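Local coordinates for exotoxin 5 (Staphylococcus aureus subsp. aureus COL, PDB 3R2I), which is of unknown function but, as a staphylococcal superantigen-like exotoxin, probably acts outside the cell on host immune components, at residues 157-162 against 243-248. Residues are numbered along the deposited sequence; the frame is centred on the assembly and turned at random.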
loop_
_atom_site.group_PDB
_atom_site.type_symbol
_atom_site.label_atom_id
_atom_site.label_comp_id
_atom_site.label_asym_id
_atom_site.label_seq_id
_atom_site.Cartn_x
_atom_site.Cartn_y
_atom_site.Cartn_z
ATOM N N GLN A 157 -13.088 -5.270 9.291
ATOM C CA GLN A 157 -14.080 -4.578 10.087
ATOM C C GLN A 157 -13.590 -3.197 10.394
ATOM O O GLN A 157 -12.439 -3.032 10.741
ATOM C CB GLN A 157 -14.299 -5.217 11.462
ATOM C CG GLN A 157 -15.210 -6.365 11.509
ATOM C CD GLN A 157 -15.732 -6.586 12.932
ATOM O OE1 GLN A 157 -14.999 -6.413 13.912
ATOM N NE2 GLN A 157 -17.014 -6.962 13.041
ATOM N N VAL A 158 -14.472 -2.221 10.284
ATOM C CA VAL A 158 -14.164 -0.856 10.620
ATOM C C VAL A 158 -15.039 -0.581 11.832
ATOM O O VAL A 158 -16.257 -0.828 11.791
ATOM C CB VAL A 158 -14.521 0.104 9.507
ATOM C CG1 VAL A 158 -14.125 1.547 9.921
ATOM C CG2 VAL A 158 -13.870 -0.337 8.174
ATOM N N LYS A 159 -14.421 -0.130 12.920
ATOM C CA LYS A 159 -15.162 0.119 14.127
ATOM C C LYS A 159 -14.788 1.328 14.958
ATOM O O LYS A 159 -13.701 1.876 14.869
ATOM C CB LYS A 159 -15.153 -1.113 15.011
ATOM C CG LYS A 159 -13.850 -1.777 15.244
ATOM C CD LYS A 159 -14.036 -3.036 16.126
ATOM C CE LYS A 159 -12.834 -4.020 16.047
ATOM N NZ LYS A 159 -11.454 -3.471 16.366
ATOM N N LYS A 160 -15.762 1.771 15.726
ATOM C CA LYS A 160 -15.546 2.826 16.694
ATOM C C LYS A 160 -15.992 2.167 17.984
ATOM O O LYS A 160 -17.176 1.820 18.152
ATOM C CB LYS A 160 -16.365 4.085 16.395
ATOM C CG LYS A 160 -16.343 5.096 17.558
ATOM C CD LYS A 160 -17.015 6.414 17.166
ATOM C CE LYS A 160 -16.309 7.098 15.990
ATOM N NZ LYS A 160 -14.875 7.375 16.295
ATOM N N VAL A 161 -15.061 1.997 18.905
ATOM C CA VAL A 161 -15.390 1.291 20.129
ATOM C C VAL A 161 -14.928 2.043 21.397
ATOM O O VAL A 161 -14.941 1.481 22.470
ATOM C CB VAL A 161 -14.768 -0.147 20.023
ATOM C CG1 VAL A 161 -13.239 -0.072 20.012
ATOM C CG2 VAL A 161 -15.262 -1.062 21.154
ATOM N N ASP A 162 -14.559 3.323 21.263
ATOM C CA ASP A 162 -14.084 4.135 22.399
ATOM C C ASP A 162 -15.148 5.060 23.024
ATOM O O ASP A 162 -14.805 6.017 23.739
ATOM C CB ASP A 162 -12.844 4.992 21.995
ATOM C CG ASP A 162 -13.141 6.028 20.857
ATOM O OD1 ASP A 162 -14.005 5.751 19.980
ATOM O OD2 ASP A 162 -12.471 7.102 20.822
ATOM N N ASN A 243 -7.113 -11.527 9.803
ATOM C CA ASN A 243 -8.154 -10.520 9.714
ATOM C C ASN A 243 -7.558 -9.131 9.744
ATOM O O ASN A 243 -6.371 -8.958 10.003
ATOM C CB ASN A 243 -9.167 -10.693 10.854
ATOM C CG ASN A 243 -8.540 -10.542 12.215
ATOM O OD1 ASN A 243 -8.268 -11.520 12.888
ATOM N ND2 ASN A 243 -8.220 -9.331 12.585
ATOM N N ILE A 244 -8.377 -8.148 9.411
ATOM C CA ILE A 244 -7.946 -6.779 9.405
ATOM C C ILE A 244 -8.975 -6.004 10.198
ATOM O O ILE A 244 -10.180 -6.117 9.973
ATOM C CB ILE A 244 -7.831 -6.181 7.999
ATOM C CG1 ILE A 244 -6.955 -7.045 7.095
ATOM C CG2 ILE A 244 -7.288 -4.732 8.086
ATOM C CD1 ILE A 244 -7.006 -6.560 5.609
ATOM N N GLU A 245 -8.496 -5.222 11.141
ATOM C CA GLU A 245 -9.380 -4.449 11.978
ATOM C C GLU A 245 -8.980 -2.999 11.959
ATOM O O GLU A 245 -7.825 -2.678 12.148
ATOM C CB GLU A 245 -9.260 -4.931 13.419
ATOM C CG GLU A 245 -9.593 -6.383 13.653
ATOM C CD GLU A 245 -9.178 -6.868 15.072
ATOM O OE1 GLU A 245 -8.207 -6.306 15.675
ATOM O OE2 GLU A 245 -9.794 -7.847 15.562
ATOM N N VAL A 246 -9.934 -2.124 11.733
ATOM C CA VAL A 246 -9.677 -0.704 11.771
ATOM C C VAL A 246 -10.472 -0.118 12.934
ATOM O O VAL A 246 -11.653 -0.450 13.120
ATOM C CB VAL A 246 -10.103 -0.021 10.459
ATOM C CG1 VAL A 246 -9.903 1.487 10.540
ATOM C CG2 VAL A 246 -9.338 -0.623 9.277
ATOM N N ASN A 247 -9.807 0.731 13.715
ATOM C CA ASN A 247 -10.402 1.433 14.827
ATOM C C ASN A 247 -10.367 2.905 14.484
ATOM O O ASN A 247 -9.300 3.443 14.160
ATOM C CB ASN A 247 -9.612 1.212 16.112
ATOM C CG ASN A 247 -9.459 -0.262 16.452
ATOM O OD1 ASN A 247 -10.426 -0.976 16.622
ATOM N ND2 ASN A 247 -8.221 -0.709 16.582
ATOM N N LEU A 248 -11.539 3.531 14.516
ATOM C CA LEU A 248 -11.719 4.941 14.263
ATOM C C LEU A 248 -12.056 5.530 15.628
ATOM O O LEU A 248 -13.186 5.389 16.117
ATOM C CB LEU A 248 -12.850 5.165 13.278
ATOM C CG LEU A 248 -12.600 4.578 11.897
ATOM C CD1 LEU A 248 -13.762 4.854 11.003
ATOM C CD2 LEU A 248 -11.336 5.143 11.267
HETATM O O HOH W 1 -12.548 2.977 18.220
#
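Lys159 holds CG between its backbone N and carbonyl carbon (chi1 48°) and bends at its last torsion (chi4 55°), which swings NZ across to the neighbouring strand, where it donates to Asn247 OD1 at 2.7 Å. The amide lies alongside the lysine, and NZ approaches OD1 18° off the carbonyl plane. Lys160, with CG anti to N, curls at chi3 and chi4 until NZ donates to Leu248 O at 2.6 Å, from above the carbonyl plane rather than on a lone pair. The strands themselves are joined by a parallel ladder: Gln157 N to Ile244 O, Val246 N to Gln157 O (2.8 Å), Lys159 N to Val246 O, and Leu248 N to Lys159 O (2.7 Å). On the face opposite Lys159 and Asn247, Val158 CG1 presses tightly on Leu248 CD1 (3.5 Å), and helix 182-197 packs over Val158 and Val246 through Leu193. Strand 241-248 is the middle strand of the beta-grasp domain's mixed five-stranded sheet, and its pairing with 155-160 is the only parallel one; 167-172 and 207-213 flank the pair. Glu245 OE1 stands 4.4 Å from Lys159 NZ, too far for a salt bridge. The sheet thus has an apolar face against the helix and a polar one where the Asn247 amide oxygen holds Lys159, the Glu245 carboxylate probably adding a weaker favourable field.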